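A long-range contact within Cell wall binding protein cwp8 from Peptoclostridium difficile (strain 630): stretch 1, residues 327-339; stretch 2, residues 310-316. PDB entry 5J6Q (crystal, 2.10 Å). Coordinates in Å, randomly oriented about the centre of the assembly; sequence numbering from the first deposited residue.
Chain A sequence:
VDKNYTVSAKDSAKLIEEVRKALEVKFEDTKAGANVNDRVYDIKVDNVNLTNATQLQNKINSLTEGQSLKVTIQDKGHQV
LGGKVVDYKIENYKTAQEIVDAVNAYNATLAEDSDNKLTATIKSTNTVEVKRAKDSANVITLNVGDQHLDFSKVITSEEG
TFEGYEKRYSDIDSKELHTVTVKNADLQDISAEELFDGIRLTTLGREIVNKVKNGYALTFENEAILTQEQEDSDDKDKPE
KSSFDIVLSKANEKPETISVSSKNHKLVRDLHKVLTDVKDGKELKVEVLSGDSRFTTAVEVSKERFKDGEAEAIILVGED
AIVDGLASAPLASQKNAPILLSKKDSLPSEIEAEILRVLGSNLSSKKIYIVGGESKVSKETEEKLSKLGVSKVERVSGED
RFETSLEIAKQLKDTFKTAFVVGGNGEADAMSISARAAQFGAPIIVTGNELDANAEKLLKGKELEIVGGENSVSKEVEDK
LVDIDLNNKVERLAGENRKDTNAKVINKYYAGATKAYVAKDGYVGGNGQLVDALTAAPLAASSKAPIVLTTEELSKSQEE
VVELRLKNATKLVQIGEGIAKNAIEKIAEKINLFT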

# COMPACT_ATOMS: atom_id res chain seq x y z
N ALA A 327 8.63 -10.48 32.49
CA ALA A 327 7.97 -11.11 33.66
C ALA A 327 6.52 -10.57 33.81
O ALA A 327 5.66 -11.27 34.35
CB ALA A 327 8.76 -10.80 34.93
N SER A 328 6.22 -9.34 33.30
CA SER A 328 4.85 -8.81 33.42
C SER A 328 3.80 -9.41 32.48
O SER A 328 2.64 -8.96 32.54
CB SER A 328 4.87 -7.31 33.20
OG SER A 328 5.66 -6.73 34.22
N ALA A 329 4.17 -10.40 31.64
CA ALA A 329 3.21 -10.89 30.65
C ALA A 329 2.03 -11.63 31.25
O ALA A 329 0.93 -11.33 30.78
CB ALA A 329 3.92 -11.81 29.63
N PRO A 330 2.21 -12.62 32.19
CA PRO A 330 1.01 -13.29 32.74
C PRO A 330 0.18 -12.27 33.53
O PRO A 330 -0.98 -12.49 33.68
CB PRO A 330 1.59 -14.44 33.57
CG PRO A 330 2.99 -14.02 33.82
CD PRO A 330 3.43 -13.37 32.59
N LEU A 331 0.80 -11.17 34.01
CA LEU A 331 0.13 -10.16 34.77
C LEU A 331 -0.75 -9.33 33.84
O LEU A 331 -1.95 -9.15 34.18
CB LEU A 331 1.11 -9.21 35.52
CG LEU A 331 0.32 -8.18 36.33
CD1 LEU A 331 -0.75 -8.96 37.19
CD2 LEU A 331 1.15 -7.36 37.18
N ALA A 332 -0.18 -8.82 32.68
CA ALA A 332 -1.01 -8.08 31.72
C ALA A 332 -2.11 -9.01 31.18
O ALA A 332 -3.21 -8.52 30.89
CB ALA A 332 -0.19 -7.55 30.54
N SER A 333 -1.84 -10.28 31.02
CA SER A 333 -2.88 -11.16 30.47
C SER A 333 -3.96 -11.39 31.50
O SER A 333 -5.15 -11.46 31.15
CB SER A 333 -2.30 -12.52 30.09
OG SER A 333 -1.82 -12.55 28.75
N GLN A 334 -3.55 -11.51 32.79
CA GLN A 334 -4.52 -11.82 33.85
C GLN A 334 -5.43 -10.68 34.19
O GLN A 334 -6.63 -10.91 34.29
CB GLN A 334 -3.83 -12.28 35.14
CG GLN A 334 -4.76 -13.17 35.94
CD GLN A 334 -4.00 -14.11 36.83
OE1 GLN A 334 -3.59 -13.74 37.92
NE2 GLN A 334 -3.73 -15.30 36.34
N LYS A 335 -4.85 -9.48 34.37
CA LYS A 335 -5.57 -8.25 34.69
C LYS A 335 -6.10 -7.58 33.42
O LYS A 335 -6.57 -6.44 33.48
CB LYS A 335 -4.66 -7.28 35.46
CG LYS A 335 -4.08 -7.87 36.78
CD LYS A 335 -5.07 -8.81 37.58
CE LYS A 335 -4.30 -9.69 38.58
NZ LYS A 335 -5.09 -10.83 39.20
N ASN A 336 -6.03 -8.29 32.26
CA ASN A 336 -6.53 -7.77 30.97
C ASN A 336 -6.11 -6.31 30.76
O ASN A 336 -6.94 -5.43 30.58
CB ASN A 336 -8.05 -7.92 30.94
CG ASN A 336 -8.42 -9.36 31.08
OD1 ASN A 336 -8.08 -10.17 30.21
ND2 ASN A 336 -9.08 -9.78 32.16
N ALA A 337 -4.82 -6.07 30.83
CA ALA A 337 -4.24 -4.73 30.76
C ALA A 337 -3.16 -4.70 29.71
O ALA A 337 -2.54 -5.74 29.50
CB ALA A 337 -3.58 -4.39 32.10
N PRO A 338 -2.91 -3.57 29.02
CA PRO A 338 -1.82 -3.50 27.98
C PRO A 338 -0.50 -3.28 28.66
O PRO A 338 -0.52 -2.70 29.77
CB PRO A 338 -2.13 -2.25 27.19
CG PRO A 338 -2.90 -1.32 28.33
CD PRO A 338 -3.74 -2.35 29.07
N ILE A 339 0.65 -3.60 27.99
CA ILE A 339 1.86 -3.31 28.64
C ILE A 339 2.28 -2.07 27.95
O ILE A 339 2.53 -2.04 26.75
CB ILE A 339 2.90 -4.44 28.69
CG1 ILE A 339 2.46 -5.60 29.60
CG2 ILE A 339 4.18 -3.82 29.21
CD1 ILE A 339 3.19 -7.05 29.34
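Stretch 2 310-316: EAEAIIL

Stretch 2 enters as loop and becomes an extended strand that runs through Ile-314, Ile-315 and Leu-316, lying parallel to the segment that leaves the helix of stretch 1. The register is plain from the backbone: the CA atoms of Asn-336 and Glu-312 are 5.6 Å apart, those of Ala-337 and Ala-313 4.6 Å, and those of Ile-339 and Ile-315 4.9 Å, the last pair forming a parallel bridge.

The amides of Ala-332 to Lys-335 are satisfied by carbonyls four residues back. Ala-332 N donates to Ser-328 O at 2.8 Å, Ser-333 N to Ala-329 O at 3.0 Å, Gln-334 N to Pro-330 O at 2.9 Å and Lys-335 N to Leu-331 O at 2.9 Å. Lys-335 is the first residue to leave helical geometry, and Asn-336, with phi/psi of 44/56, turns the chain toward the strand. Ala-337 N still reaches back to Ala-332 O at 2.9 Å, so the turn is tied to the helix right where the two stretches pair.

Three hydrogen bonds then cross the contact. Glu-312 N donates to Asn-336 O at 3.1 Å, and the side chains of the same two residues repay the exchange, Asn-336 ND2 giving to Glu-312 OE2 at 3.1 Å. A backbone link and a side-chain link thus join one residue pair twice, with Glu-312 exposed. Farther along, Ile-315 N donates to Pro-338 O at 3.1 Å with a nearly straight angle of 160°. Pro-338 has no amide hydrogen to offer in return; its ring carbon CD instead lies 3.1 Å from Ala-313 O. Ile-315 O also comes within 3.1 Å of Pro-338 O, but two acceptors make no hydrogen bond. The same Ile-315 O receives a CA-H...O contact from Ile-339 CA at 3.5 Å.

Among the apolar contacts, Ile-315 is the centre, giving up 143 Å² of the 535 Å² buried in total. Ile-315 CD1 packs on Leu-331 CG at 3.6 Å and Ile-315 CG1 on Ala-332 CB at 3.8 Å, while Ala-337 CB meets that same CG1 at 3.7 Å. Two alanines meet here as well: Ala-337 CB is 3.7 Å from Ala-313 CB. Ile-314 points its CA-to-CB bond away from stretch 1, yet its CD1 still lies 4.0 Å from Pro-338 CG. The design rule is economical: the amides of Ala-332 to Lys-335 are met locally, two backbone amides of stretch 2 and one Asn side chain cross the contact, and one branched side chain packs against the helix.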

# COMPACT_ATOMS: atom_id res chain seq x y z
N GLU A 310 -12.17 -1.05 26.92
CA GLU A 310 -12.28 -2.48 27.25
C GLU A 310 -11.13 -2.98 28.15
O GLU A 310 -11.19 -4.11 28.62
CB GLU A 310 -12.35 -3.21 25.91
CG GLU A 310 -12.63 -4.70 25.97
CD GLU A 310 -12.83 -5.23 24.58
OE1 GLU A 310 -14.01 -5.29 24.13
OE2 GLU A 310 -11.79 -5.54 23.92
N ALA A 311 -10.09 -2.17 28.44
CA ALA A 311 -9.04 -2.68 29.34
C ALA A 311 -9.47 -2.51 30.84
O ALA A 311 -10.00 -1.45 31.24
CB ALA A 311 -7.71 -1.93 29.12
N GLU A 312 -9.14 -3.51 31.68
CA GLU A 312 -9.50 -3.45 33.05
C GLU A 312 -8.42 -2.84 33.85
O GLU A 312 -8.64 -2.48 35.01
CB GLU A 312 -9.86 -4.86 33.51
CG GLU A 312 -11.13 -5.28 32.77
CD GLU A 312 -11.38 -6.76 32.79
OE1 GLU A 312 -12.29 -7.20 32.06
OE2 GLU A 312 -10.68 -7.47 33.54
N ALA A 313 -7.26 -2.66 33.23
CA ALA A 313 -6.13 -2.11 33.97
C ALA A 313 -5.02 -1.67 33.03
O ALA A 313 -5.15 -1.81 31.80
CB ALA A 313 -5.59 -3.15 34.94
N ILE A 314 -3.94 -1.10 33.60
CA ILE A 314 -2.77 -0.65 32.84
C ILE A 314 -1.53 -1.29 33.57
O ILE A 314 -1.52 -1.33 34.81
CB ILE A 314 -2.58 0.91 32.82
CG1 ILE A 314 -3.85 1.64 32.31
CG2 ILE A 314 -1.30 1.29 31.95
CD1 ILE A 314 -4.06 1.57 30.81
N ILE A 315 -0.58 -1.89 32.80
CA ILE A 315 0.66 -2.33 33.33
C ILE A 315 1.59 -1.32 32.71
O ILE A 315 1.63 -1.20 31.47
CB ILE A 315 1.11 -3.76 32.98
CG1 ILE A 315 -0.02 -4.78 33.15
CG2 ILE A 315 2.27 -4.12 33.93
CD1 ILE A 315 -0.29 -5.10 34.65
N LEU A 316 2.37 -0.62 33.52
CA LEU A 316 3.30 0.40 33.03
C LEU A 316 4.75 0.01 33.44
O LEU A 316 5.01 -0.19 34.62
CB LEU A 316 2.87 1.71 33.66
CG LEU A 316 3.42 2.96 33.03
CD1 LEU A 316 3.17 2.98 31.54
CD2 LEU A 316 2.67 4.16 33.70